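Local coordinates for protein malonyl-CoA decarboxylase (Rhodopseudomonas palustris, PDB 4KSA) that probably catalyses the decarboxylation of malonyl-CoA to acetyl-CoA and carbon dioxide, at residues H162-W167 against Q273-I278; E121-L126 against A134-M139; A142-I147 against H155-F160; S61-Y66 against N127-G132. All coordinates share one frame; numbering follows the deposited sequence.

Contact 1. Residues H162-W167 against Q273-I278; sequences HLFTSW and QGLAGI. With MG (magnesium ion), chain E.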
loop_
_atom_site.group_PDB
_atom_site.type_symbol
_atom_site.label_atom_id
_atom_site.label_comp_id
_atom_site.label_asym_id
_atom_site.label_seq_id
_atom_site.Cartn_x
_atom_site.Cartn_y
_atom_site.Cartn_z
ATOM N N HIS A 162 -7.792 0.023 32.826
ATOM C CA HIS A 162 -8.809 -0.877 32.311
ATOM C C HIS A 162 -9.152 -0.538 30.857
ATOM O O HIS A 162 -9.282 -1.431 30.025
ATOM C CB HIS A 162 -10.078 -0.827 33.170
ATOM C CG HIS A 162 -11.179 -1.719 32.672
ATOM N ND1 HIS A 162 -11.081 -3.096 32.672
ATOM C CD2 HIS A 162 -12.384 -1.428 32.123
ATOM C CE1 HIS A 162 -12.178 -3.614 32.143
ATOM N NE2 HIS A 162 -12.982 -2.623 31.802
ATOM N N LEU A 163 -9.293 0.746 30.549
ATOM C CA LEU A 163 -9.632 1.154 29.185
ATOM C C LEU A 163 -8.451 1.044 28.209
ATOM O O LEU A 163 -8.615 0.477 27.122
ATOM C CB LEU A 163 -10.212 2.574 29.184
ATOM C CG LEU A 163 -11.465 2.720 30.066
ATOM C CD1 LEU A 163 -11.792 4.188 30.314
ATOM C CD2 LEU A 163 -12.634 2.006 29.409
ATOM N N PHE A 164 -7.281 1.564 28.597
ATOM C CA PHE A 164 -6.071 1.501 27.770
ATOM C C PHE A 164 -5.755 0.053 27.411
ATOM O O PHE A 164 -5.367 -0.256 26.278
ATOM C CB PHE A 164 -4.845 2.065 28.504
ATOM C CG PHE A 164 -4.761 3.556 28.513
ATOM C CD1 PHE A 164 -3.602 4.184 28.952
ATOM C CD2 PHE A 164 -5.845 4.339 28.112
ATOM C CE1 PHE A 164 -3.511 5.576 29.001
ATOM C CE2 PHE A 164 -5.780 5.732 28.153
ATOM C CZ PHE A 164 -4.601 6.354 28.601
ATOM N N THR A 165 -5.902 -0.832 28.389
ATOM C CA THR A 165 -5.637 -2.239 28.162
ATOM C C THR A 165 -6.521 -2.749 27.034
ATOM O O THR A 165 -6.052 -3.448 26.126
ATOM C CB THR A 165 -5.896 -3.062 29.431
ATOM O OG1 THR A 165 -4.840 -2.815 30.365
ATOM C CG2 THR A 165 -5.955 -4.543 29.116
ATOM N N SER A 166 -7.800 -2.387 27.079
ATOM C CA SER A 166 -8.713 -2.828 26.047
ATOM C C SER A 166 -8.451 -2.145 24.708
ATOM O O SER A 166 -8.676 -2.739 23.656
ATOM C CB SER A 166 -10.149 -2.583 26.464
ATOM O OG SER A 166 -11.014 -3.140 25.492
ATOM N N TRP A 167 -7.972 -0.907 24.734
ATOM C CA TRP A 167 -7.714 -0.205 23.485
ATOM C C TRP A 167 -6.410 -0.604 22.813
ATOM O O TRP A 167 -6.367 -0.762 21.598
ATOM C CB TRP A 167 -7.682 1.308 23.692
ATOM C CG TRP A 167 -8.907 1.874 24.277
ATOM C CD1 TRP A 167 -10.111 1.259 24.422
ATOM C CD2 TRP A 167 -9.043 3.177 24.845
ATOM N NE1 TRP A 167 -10.991 2.098 25.054
ATOM C CE2 TRP A 167 -10.359 3.282 25.326
ATOM C CE3 TRP A 167 -8.174 4.269 24.993
ATOM C CZ2 TRP A 167 -10.833 4.437 25.956
ATOM C CZ3 TRP A 167 -8.638 5.411 25.614
ATOM C CH2 TRP A 167 -9.961 5.490 26.090
ATOM N N GLN A 273 5.366 7.737 28.700
ATOM C CA GLN A 273 5.199 7.720 30.149
ATOM C C GLN A 273 3.796 7.253 30.556
ATOM O O GLN A 273 3.656 6.419 31.457
ATOM C CB GLN A 273 5.457 9.118 30.704
ATOM C CG GLN A 273 6.910 9.360 31.029
ATOM C CD GLN A 273 7.422 8.384 32.086
ATOM O OE1 GLN A 273 8.635 8.188 32.239
ATOM N NE2 GLN A 273 6.491 7.769 32.829
ATOM N N GLY A 274 2.772 7.788 29.877
ATOM C CA GLY A 274 1.393 7.433 30.154
ATOM C C GLY A 274 1.001 6.010 29.791
ATOM O O GLY A 274 -0.145 5.602 30.016
ATOM N N LEU A 275 1.932 5.249 29.219
ATOM C CA LEU A 275 1.628 3.874 28.856
ATOM C C LEU A 275 2.274 2.913 29.826
ATOM O O LEU A 275 2.076 1.707 29.739
ATOM C CB LEU A 275 2.075 3.566 27.430
ATOM C CG LEU A 275 1.230 4.283 26.367
ATOM C CD1 LEU A 275 1.738 3.924 24.971
ATOM C CD2 LEU A 275 -0.254 3.916 26.553
ATOM N N ALA A 276 3.035 3.456 30.769
ATOM C CA ALA A 276 3.686 2.634 31.781
ATOM C C ALA A 276 2.701 1.647 32.390
ATOM O O ALA A 276 1.581 2.009 32.759
ATOM C CB ALA A 276 4.264 3.509 32.866
ATOM N N GLY A 277 3.115 0.390 32.476
ATOM C CA GLY A 277 2.253 -0.612 33.064
ATOM C C GLY A 277 1.231 -1.230 32.138
ATOM O O GLY A 277 0.380 -1.999 32.590
ATOM N N ILE A 278 1.284 -0.890 30.854
ATOM C CA ILE A 278 0.348 -1.471 29.902
ATOM C C ILE A 278 1.144 -2.514 29.143
ATOM O O ILE A 278 2.220 -2.211 28.626
ATOM C CB ILE A 278 -0.218 -0.419 28.923
ATOM C CG1 ILE A 278 -1.394 0.310 29.561
ATOM C CG2 ILE A 278 -0.729 -1.093 27.673
ATOM C CD1 ILE A 278 -1.085 0.968 30.877
HETATM MG MG MG E . -15.344 -3.117 31.325
#

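Contact 2. Residues E121-L126 against A134-M139; sequences ELIRRL and AALVKM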
loop_
_atom_site.group_PDB
_atom_site.type_symbol
_atom_site.label_atom_id
_atom_site.label_comp_id
_atom_site.label_asym_id
_atom_site.label_seq_id
_atom_site.Cartn_x
_atom_site.Cartn_y
_atom_site.Cartn_z
ATOM N N GLU A 121 -16.882 6.186 31.800
ATOM C CA GLU A 121 -17.700 6.709 30.733
ATOM C C GLU A 121 -17.139 8.040 30.245
ATOM O O GLU A 121 -17.201 8.339 29.052
ATOM C CB GLU A 121 -19.142 6.876 31.215
ATOM C CG GLU A 121 -20.133 7.247 30.115
ATOM C CD GLU A 121 -20.037 6.302 28.919
ATOM O OE1 GLU A 121 -19.835 5.076 29.137
ATOM O OE2 GLU A 121 -20.172 6.785 27.771
ATOM N N LEU A 122 -16.591 8.834 31.167
ATOM C CA LEU A 122 -16.015 10.129 30.824
ATOM C C LEU A 122 -14.761 9.985 29.943
ATOM O O LEU A 122 -14.560 10.758 28.985
ATOM C CB LEU A 122 -15.633 10.905 32.090
ATOM C CG LEU A 122 -14.924 12.233 31.794
ATOM C CD1 LEU A 122 -15.891 13.136 31.004
ATOM C CD2 LEU A 122 -14.441 12.896 33.089
ATOM N N ILE A 123 -13.905 9.017 30.285
ATOM C CA ILE A 123 -12.698 8.780 29.512
ATOM C C ILE A 123 -13.091 8.207 28.141
ATOM O O ILE A 123 -12.577 8.650 27.100
ATOM C CB ILE A 123 -11.725 7.828 30.276
ATOM C CG1 ILE A 123 -11.265 8.504 31.575
ATOM C CG2 ILE A 123 -10.489 7.528 29.443
ATOM C CD1 ILE A 123 -10.356 7.637 32.446
ATOM N N ARG A 124 -14.017 7.243 28.141
ATOM C CA ARG A 124 -14.471 6.627 26.887
ATOM C C ARG A 124 -14.979 7.662 25.921
ATOM O O ARG A 124 -14.742 7.557 24.716
ATOM C CB ARG A 124 -15.572 5.595 27.114
ATOM C CG ARG A 124 -15.043 4.253 27.554
ATOM C CD ARG A 124 -16.116 3.196 27.457
ATOM N NE ARG A 124 -17.110 3.354 28.503
ATOM C CZ ARG A 124 -17.072 2.705 29.660
ATOM N NH1 ARG A 124 -16.096 1.845 29.901
ATOM N NH2 ARG A 124 -17.991 2.943 30.579
ATOM N N ARG A 125 -15.671 8.668 26.438
ATOM C CA ARG A 125 -16.193 9.708 25.578
ATOM C C ARG A 125 -15.109 10.660 25.112
ATOM O O ARG A 125 -15.119 11.090 23.964
ATOM C CB ARG A 125 -17.304 10.463 26.294
ATOM C CG ARG A 125 -18.466 9.559 26.621
ATOM C CD ARG A 125 -19.713 10.329 27.005
ATOM N NE ARG A 125 -20.784 9.391 27.320
ATOM C CZ ARG A 125 -22.082 9.682 27.298
ATOM N NH1 ARG A 125 -22.500 10.910 26.985
ATOM N NH2 ARG A 125 -22.968 8.721 27.537
ATOM N N LEU A 126 -14.168 10.986 25.989
ATOM C CA LEU A 126 -13.083 11.898 25.632
ATOM C C LEU A 126 -12.206 11.287 24.567
ATOM O O LEU A 126 -11.471 11.984 23.884
ATOM C CB LEU A 126 -12.226 12.205 26.850
ATOM C CG LEU A 126 -12.882 13.049 27.934
ATOM C CD1 LEU A 126 -11.922 13.199 29.095
ATOM C CD2 LEU A 126 -13.253 14.416 27.354
ATOM N N ALA A 134 -4.174 10.190 22.384
ATOM C CA ALA A 134 -2.886 10.796 22.700
ATOM C C ALA A 134 -3.034 11.715 23.910
ATOM O O ALA A 134 -2.209 11.710 24.817
ATOM C CB ALA A 134 -2.366 11.573 21.500
ATOM N N ALA A 135 -4.099 12.502 23.918
ATOM C CA ALA A 135 -4.346 13.411 25.020
ATOM C C ALA A 135 -4.585 12.606 26.309
ATOM O O ALA A 135 -4.102 12.979 27.379
ATOM C CB ALA A 135 -5.539 14.287 24.693
ATOM N N LEU A 136 -5.322 11.499 26.210
ATOM C CA LEU A 136 -5.582 10.682 27.383
ATOM C C LEU A 136 -4.309 10.064 27.926
ATOM O O LEU A 136 -4.184 9.858 29.127
ATOM C CB LEU A 136 -6.583 9.569 27.079
ATOM C CG LEU A 136 -8.073 9.850 27.294
ATOM C CD1 LEU A 136 -8.311 10.425 28.688
ATOM C CD2 LEU A 136 -8.546 10.817 26.267
ATOM N N VAL A 137 -3.364 9.754 27.054
ATOM C CA VAL A 137 -2.120 9.167 27.518
ATOM C C VAL A 137 -1.351 10.224 28.289
ATOM O O VAL A 137 -0.773 9.944 29.348
ATOM C CB VAL A 137 -1.247 8.654 26.349
ATOM C CG1 VAL A 137 0.144 8.265 26.855
ATOM C CG2 VAL A 137 -1.932 7.457 25.687
ATOM N N LYS A 138 -1.352 11.441 27.752
ATOM C CA LYS A 138 -0.657 12.554 28.380
ATOM C C LYS A 138 -1.301 12.842 29.718
ATOM O O LYS A 138 -0.614 13.132 30.685
ATOM C CB LYS A 138 -0.692 13.797 27.488
ATOM C CG LYS A 138 0.686 14.201 26.926
ATOM C CD LYS A 138 1.281 13.107 26.012
ATOM C CE LYS A 138 0.473 12.953 24.689
ATOM N NZ LYS A 138 0.686 11.673 23.924
HETATM N N MSE A 139 -2.623 12.731 29.773
HETATM C CA MSE A 139 -3.371 12.964 31.006
HETATM C C MSE A 139 -3.076 11.864 32.029
HETATM O O MSE A 139 -2.960 12.118 33.220
HETATM C CB MSE A 139 -4.871 13.014 30.697
HETATM C CG MSE A 139 -5.771 13.340 31.909
HETATM SE SE MSE A 139 -7.625 13.705 31.407
HETATM C CE MSE A 139 -8.497 12.217 32.236
#

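Contact 3. Residues A142-I147 against H155-F160; sequences AVLARI and HVDDDF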
loop_
_atom_site.group_PDB
_atom_site.type_symbol
_atom_site.label_atom_id
_atom_site.label_comp_id
_atom_site.label_asym_id
_atom_site.label_seq_id
_atom_site.Cartn_x
_atom_site.Cartn_y
_atom_site.Cartn_z
ATOM N N ALA A 142 0.079 12.487 33.771
ATOM C CA ALA A 142 -0.110 13.465 34.832
ATOM C C ALA A 142 -0.596 12.813 36.117
ATOM O O ALA A 142 -0.049 13.063 37.187
ATOM C CB ALA A 142 -1.103 14.519 34.394
ATOM N N VAL A 143 -1.623 11.975 36.029
ATOM C CA VAL A 143 -2.090 11.351 37.250
ATOM C C VAL A 143 -0.988 10.435 37.790
ATOM O O VAL A 143 -0.837 10.299 38.998
ATOM C CB VAL A 143 -3.444 10.590 37.052
ATOM C CG1 VAL A 143 -3.889 10.691 35.623
ATOM C CG2 VAL A 143 -3.323 9.143 37.499
ATOM N N LEU A 144 -0.202 9.822 36.908
ATOM C CA LEU A 144 0.871 8.953 37.386
ATOM C C LEU A 144 1.891 9.774 38.148
ATOM O O LEU A 144 2.429 9.325 39.158
ATOM C CB LEU A 144 1.564 8.219 36.231
ATOM C CG LEU A 144 0.840 6.931 35.831
ATOM C CD1 LEU A 144 1.398 6.327 34.552
ATOM C CD2 LEU A 144 0.961 5.965 36.973
ATOM N N ALA A 145 2.150 10.982 37.669
ATOM C CA ALA A 145 3.121 11.854 38.303
ATOM C C ALA A 145 2.605 12.394 39.633
ATOM O O ALA A 145 3.380 12.855 40.465
ATOM C CB ALA A 145 3.476 13.004 37.370
ATOM N N ARG A 146 1.301 12.313 39.856
ATOM C CA ARG A 146 0.749 12.842 41.090
ATOM C C ARG A 146 0.274 11.869 42.168
ATOM O O ARG A 146 -0.252 12.298 43.192
ATOM C CB ARG A 146 -0.344 13.861 40.740
ATOM C CG ARG A 146 0.196 15.307 40.793
ATOM C CD ARG A 146 -0.454 16.257 39.801
ATOM N NE ARG A 146 0.117 16.124 38.457
ATOM C CZ ARG A 146 -0.204 16.901 37.419
ATOM N NH1 ARG A 146 0.370 16.698 36.233
ATOM N NH2 ARG A 146 -1.092 17.889 37.561
ATOM N N ILE A 147 0.493 10.575 41.970
ATOM C CA ILE A 147 0.057 9.586 42.953
ATOM C C ILE A 147 0.809 9.709 44.281
ATOM O O ILE A 147 0.283 9.338 45.332
ATOM C CB ILE A 147 0.225 8.122 42.438
ATOM C CG1 ILE A 147 -0.631 7.887 41.194
ATOM C CG2 ILE A 147 -0.187 7.133 43.522
ATOM C CD1 ILE A 147 -2.096 8.052 41.451
ATOM N N HIS A 155 -6.874 5.398 42.259
ATOM C CA HIS A 155 -8.091 4.754 41.800
ATOM C C HIS A 155 -8.579 5.359 40.501
ATOM O O HIS A 155 -9.530 4.874 39.883
ATOM C CB HIS A 155 -9.145 4.797 42.915
ATOM C CG HIS A 155 -8.666 4.155 44.179
ATOM N ND1 HIS A 155 -8.175 4.881 45.243
ATOM C CD2 HIS A 155 -8.446 2.852 44.481
ATOM C CE1 HIS A 155 -7.666 4.055 46.140
ATOM N NE2 HIS A 155 -7.816 2.819 45.701
ATOM N N VAL A 156 -7.915 6.425 40.081
ATOM C CA VAL A 156 -8.241 7.043 38.813
ATOM C C VAL A 156 -7.367 6.297 37.812
ATOM O O VAL A 156 -7.802 5.955 36.716
ATOM C CB VAL A 156 -7.869 8.527 38.785
ATOM C CG1 VAL A 156 -7.923 9.049 37.345
ATOM C CG2 VAL A 156 -8.818 9.311 39.686
ATOM N N ASP A 157 -6.134 6.020 38.214
ATOM C CA ASP A 157 -5.213 5.323 37.350
ATOM C C ASP A 157 -5.728 3.929 37.016
ATOM O O ASP A 157 -5.502 3.425 35.915
ATOM C CB ASP A 157 -3.846 5.202 38.001
ATOM C CG ASP A 157 -2.863 4.455 37.126
ATOM O OD1 ASP A 157 -2.286 3.429 37.574
ATOM O OD2 ASP A 157 -2.683 4.891 35.973
ATOM N N ASP A 158 -6.415 3.307 37.967
ATOM C CA ASP A 158 -6.938 1.969 37.740
ATOM C C ASP A 158 -7.985 1.961 36.635
ATOM O O ASP A 158 -8.116 0.976 35.908
ATOM C CB ASP A 158 -7.534 1.383 39.028
ATOM C CG ASP A 158 -6.470 0.910 40.016
ATOM O OD1 ASP A 158 -6.857 0.338 41.061
ATOM O OD2 ASP A 158 -5.261 1.107 39.761
ATOM N N ASP A 159 -8.725 3.051 36.493
ATOM C CA ASP A 159 -9.732 3.099 35.446
ATOM C C ASP A 159 -9.085 3.319 34.085
ATOM O O ASP A 159 -9.552 2.790 33.071
ATOM C CB ASP A 159 -10.762 4.194 35.745
ATOM C CG ASP A 159 -11.716 3.797 36.859
ATOM O OD1 ASP A 159 -12.144 4.681 37.632
ATOM O OD2 ASP A 159 -12.042 2.592 36.953
ATOM N N PHE A 160 -8.005 4.094 34.067
ATOM C CA PHE A 160 -7.289 4.356 32.829
ATOM C C PHE A 160 -6.717 3.055 32.293
ATOM O O PHE A 160 -6.798 2.779 31.104
ATOM C CB PHE A 160 -6.151 5.356 33.066
ATOM C CG PHE A 160 -6.568 6.786 32.934
ATOM C CD1 PHE A 160 -6.675 7.373 31.686
ATOM C CD2 PHE A 160 -6.859 7.549 34.056
ATOM C CE1 PHE A 160 -7.061 8.703 31.550
ATOM C CE2 PHE A 160 -7.245 8.877 33.930
ATOM C CZ PHE A 160 -7.342 9.449 32.671
#

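Contact 4. Residues S61-Y66 against N127-G132; sequences SLLAGY and NHAPGG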
loop_
_atom_site.group_PDB
_atom_site.type_symbol
_atom_site.label_atom_id
_atom_site.label_comp_id
_atom_site.label_asym_id
_atom_site.label_seq_id
_atom_site.Cartn_x
_atom_site.Cartn_y
_atom_site.Cartn_z
ATOM N N SER A 61 -13.651 19.863 23.280
ATOM C CA SER A 61 -13.576 21.105 24.030
ATOM C C SER A 61 -12.885 20.892 25.378
ATOM O O SER A 61 -11.966 21.634 25.730
ATOM C CB SER A 61 -14.997 21.667 24.231
ATOM O OG SER A 61 -15.006 23.089 24.343
ATOM N N LEU A 62 -13.322 19.874 26.122
ATOM C CA LEU A 62 -12.755 19.562 27.437
ATOM C C LEU A 62 -11.251 19.283 27.371
ATOM O O LEU A 62 -10.484 19.766 28.208
ATOM C CB LEU A 62 -13.489 18.357 28.053
ATOM C CG LEU A 62 -13.162 17.991 29.508
ATOM C CD1 LEU A 62 -14.305 17.207 30.125
ATOM C CD2 LEU A 62 -11.888 17.183 29.560
ATOM N N LEU A 63 -10.832 18.506 26.376
ATOM C CA LEU A 63 -9.424 18.176 26.213
ATOM C C LEU A 63 -8.595 19.413 25.941
ATOM O O LEU A 63 -7.500 19.569 26.503
ATOM C CB LEU A 63 -9.235 17.170 25.080
ATOM C CG LEU A 63 -9.712 15.758 25.425
ATOM C CD1 LEU A 63 -9.715 14.878 24.202
ATOM C CD2 LEU A 63 -8.805 15.181 26.473
ATOM N N ALA A 64 -9.104 20.289 25.080
ATOM C CA ALA A 64 -8.391 21.520 24.750
ATOM C C ALA A 64 -8.282 22.395 26.002
ATOM O O ALA A 64 -7.240 23.002 26.271
ATOM C CB ALA A 64 -9.119 22.268 23.649
ATOM N N GLY A 65 -9.373 22.444 26.762
ATOM C CA GLY A 65 -9.402 23.227 27.975
ATOM C C GLY A 65 -8.385 22.716 28.965
ATOM O O GLY A 65 -7.634 23.497 29.549
ATOM N N TYR A 66 -8.363 21.403 29.153
ATOM C CA TYR A 66 -7.423 20.781 30.068
ATOM C C TYR A 66 -5.994 21.128 29.682
ATOM O O TYR A 66 -5.193 21.537 30.519
ATOM C CB TYR A 66 -7.612 19.255 30.079
ATOM C CG TYR A 66 -6.582 18.517 30.916
ATOM C CD1 TYR A 66 -5.423 18.012 30.339
ATOM C CD2 TYR A 66 -6.748 18.363 32.291
ATOM C CE1 TYR A 66 -4.462 17.378 31.093
ATOM C CE2 TYR A 66 -5.783 17.727 33.063
ATOM C CZ TYR A 66 -4.638 17.235 32.454
ATOM O OH TYR A 66 -3.659 16.599 33.198
ATOM N N ASN A 127 -12.296 9.971 24.435
ATOM C CA ASN A 127 -11.499 9.243 23.468
ATOM C C ASN A 127 -12.031 9.385 22.060
ATOM O O ASN A 127 -11.393 8.952 21.108
ATOM C CB ASN A 127 -11.432 7.767 23.854
ATOM C CG ASN A 127 -10.386 7.018 23.071
ATOM O OD1 ASN A 127 -9.253 7.468 22.946
ATOM N ND2 ASN A 127 -10.756 5.869 22.546
ATOM N N HIS A 128 -13.194 10.004 21.921
ATOM C CA HIS A 128 -13.776 10.188 20.599
ATOM C C HIS A 128 -13.362 11.523 19.992
ATOM O O HIS A 128 -13.577 11.785 18.816
ATOM C CB HIS A 128 -15.298 10.060 20.663
ATOM C CG HIS A 128 -15.765 8.653 20.849
ATOM N ND1 HIS A 128 -16.650 8.283 21.838
ATOM C CD2 HIS A 128 -15.459 7.517 20.177
ATOM C CE1 HIS A 128 -16.871 6.982 21.770
ATOM N NE2 HIS A 128 -16.159 6.493 20.769
ATOM N N ALA A 129 -12.748 12.367 20.800
ATOM C CA ALA A 129 -12.301 13.645 20.305
ATOM C C ALA A 129 -11.080 13.383 19.442
ATOM O O ALA A 129 -10.273 12.506 19.742
ATOM C CB ALA A 129 -11.943 14.556 21.467
ATOM N N PRO A 130 -10.940 14.110 18.327
ATOM C CA PRO A 130 -9.729 13.798 17.560
ATOM C C PRO A 130 -8.482 14.087 18.397
ATOM O O PRO A 130 -8.416 15.088 19.102
ATOM C CB PRO A 130 -9.853 14.675 16.310
ATOM C CG PRO A 130 -11.043 15.608 16.594
ATOM C CD PRO A 130 -11.924 14.850 17.518
ATOM N N GLY A 131 -7.507 13.185 18.337
ATOM C CA GLY A 131 -6.304 13.350 19.127
ATOM C C GLY A 131 -6.609 12.945 20.557
ATOM O O GLY A 131 -5.812 13.163 21.473
ATOM N N GLY A 132 -7.785 12.339 20.736
ATOM C CA GLY A 132 -8.226 11.906 22.055
ATOM C C GLY A 132 -7.310 10.954 22.815
ATOM O O GLY A 132 -6.913 11.232 23.950
#

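Contact 1. Residues H162-W167 against Q273-I278
The ring of Phe-164 turns its edge, not a face, to a backbone carbonyl: Gly-274 O lies near the ring plane, 3.5 Å from CE1. The meeting joins two domains, since 162-167 closes helix 154-167 of the helical N-terminal part, whereas 273-278 belongs to the loop that follows strand 262-270 in the C-terminal part, whose family belongs to the acetyltransferase clan. In acetyltransferases of that fold the corresponding loop commonly receives the pyrophosphate of CoA; no such ligand is present here. Phe-164 is the hub on the helix side. Its CG stands anti to the carbonyl carbon (chi1 -79°), which carries the ring out toward the loop and brings CD1 to 4.1 Å from Leu-275 CD2, the two side chains crossing at about a right angle. Nearer the helix, Phe-164 CB rests 4.0 Å from CG1 of Ile-278. A type II turn from Leu-275 to Ile-278 shapes the loop, with Gly-277 at its third position, so that both ends of the turn supply a hydrocarbon branch to the same phenylalanine. No hydrogen bond crosses between the segments; instead Arg-140, on helix 132-146, binds the carbonyl oxygens of Gly-274 and Ala-276. Away from the loop, the helix meets a second subunit: Ser-166 OG is hydrogen-bonded to Ser-166 of that subunit, and a magnesium ion is held between His-162 NE2 of this chain, at 2.5 Å from the metal, and His-162 NE2 of the same neighbouring subunit.

Contact 2. Residues E121-L126 against A134-M139
Ile-123 and Leu-126, one helical turn apart, receive the branched end of Leu-136 between them, and the rest of 121-126 sorts itself around that pair. Glu-121, at the start, faces elsewhere and gathers the arginines of its own helix. Leu-122 packs instead on helices 36-48 and 71-83. Ile-123 follows with its CG2 methyl, set anti to the backbone N, lying 3.7 Å from Leu-136 CD1; CG2 also approaches Leu-136 CG, and the two side chains cross at a slant. Arg-124 grips Glu-121 side-on: NE and NH2 both point at OE1, which lies in the guanidinium plane, and both come from one face of the carboxylate. Its NH2 is 3.2 Å from OE1 of Glu-121 and has a second salt bridge with Glu-116. Arg-125 takes the other oxygen: NE to Glu-121 OE2 spans 2.7 Å, nearly straight at 171°, and uses the anti lone pair. With each oxygen tied to a different guanidinium, the carboxylate's rotation is probably well fixed. Leu-126 ends the walk, its CB 4.0 Å from CD2 of Leu-136, which is also 3.9 Å from Leu-126 O. Thus the two methyls of Leu-136 are divided, CD1 to Ile-123 and CD2 to Leu-126. The faces turned to each other are apolar, and the charged network lies on the side of helix 118-126 away from helix 132-146. This is the arrangement of two amphipathic helices, consecutive in the chain and joined by a short loop, within an all-helical N-terminal bundle.

Contact 3. Residues A142-I147 against H155-F160
Val-143 lays its CG2 methyl over the methylene of Asp-157, 4.0 Å from CB, the two side chains meeting at about a right angle. The other methyl, CG1, leans obliquely on the ring of Phe-160, 4.2 Å from CE2. One valine thus reaches two residues about one turn apart on the facing helix. The helices concerned, 132-146 and 154-167, follow each other in the chain and form an antiparallel hairpin of the N-terminal helical domain; the short segments compared here run at 146° to one another, with axes approaching to 9.8 Å. Leu-144, beside Val-143, sets out along the flank of the interface, yet its CD2 methyl arrives 3.9 Å from Asp-157 OD2, and its side chain crosses that of the aspartate at a slant, in plain van der Waals contact. The carboxylate is placed by a first torsion with CG anti to the backbone N (chi1 179°), and OD2 forms a salt bridge with Arg-140, one turn before Leu-144 on the opposing helix. Phe-160 continues inward, where it touches Leu-136, the selenomethionine Met-139 and Ile-123. Acids elsewhere on helix 154-167 have other partners: Asp-159 makes a salt bridge with Arg-119 and a hydrogen bond with Gln-120, while Asp-158 forms a salt bridge with Arg-113 of the second subunit. Chemically, the hairpin passes from aromatic and aliphatic packing at Phe-160 to a half-buried acid at Asp-157. Methyl groups beside that acid would be expected to limit its access to water, so its negative charge probably leans on Arg-140, and the ion pair is likely strengthened by the apolar cover.

Contact 4. Residues S61-Y66 against N127-G132
Leu-62 O accepts the backbone N-H of Tyr-66 at 2.8 Å, part of the helical turn that holds Leu-63 out against Ala-129 and Gly-132. Helix 52-68 here packs on the connection between two later helices, 118-126 and 132-146, in the N-terminal helical domain. That connection contains a type II turn from Ala-129 to Gly-132, with Gly-131, at a positive phi of 78°, in its third position. Gly-131 is also the N-cap residue of helix 132-146, so the turn leads straight into the helix. Leu-63 carries the contact with a single branch. Its CG is anti to the carbonyl carbon (chi1 -72°), and the CD1 methyl points into the mouth of the turn, where it meets CB of Ala-129 at 3.5 Å. The same methyl faces the far end of the turn at the backbone of Gly-132, which presents its CA without a side chain in between. CD2, the other branch, is given to Ala-135 on the first turn of helix 132-146. Ala-129 also touches Ala-59 and Ala-60 of helix 52-68, and Pro-130 rests on Val-56. No hydrogen bond links the two segments; the polar work is done at the edges. Asn-127 OD1 bonds to Thr-133 OG1, tying the start of the connection to the helix beyond it, and Tyr-66 makes a cation-pi contact with Lys-74 while packing on Ala-142. What crosses the gap is therefore hydrocarbon alone, down to Leu-63 CD1 standing 4.0 Å from the CA of Gly-132.

In the fold
Contacts 2, 3 and 4 knit one helical domain together, whereas contact 1 couples that domain to the C-terminal one. Helix 132-146 serves both contacts 2 and 3, and contact 4 holds the loop leading into it; helix 154-167 takes part in contacts 1 and 3. Contacts 2 and 3 share one apolar core. Contacts 1, 2 and 4 are largely buried, but contact 3 is only half so and mixes an acid with methyls. Arg-140 bridges contacts 1 and 3, binding loop carbonyls in one and Asp-157 in the other. Contact 1 lies closest to the chain's centre, contact 4 farthest out.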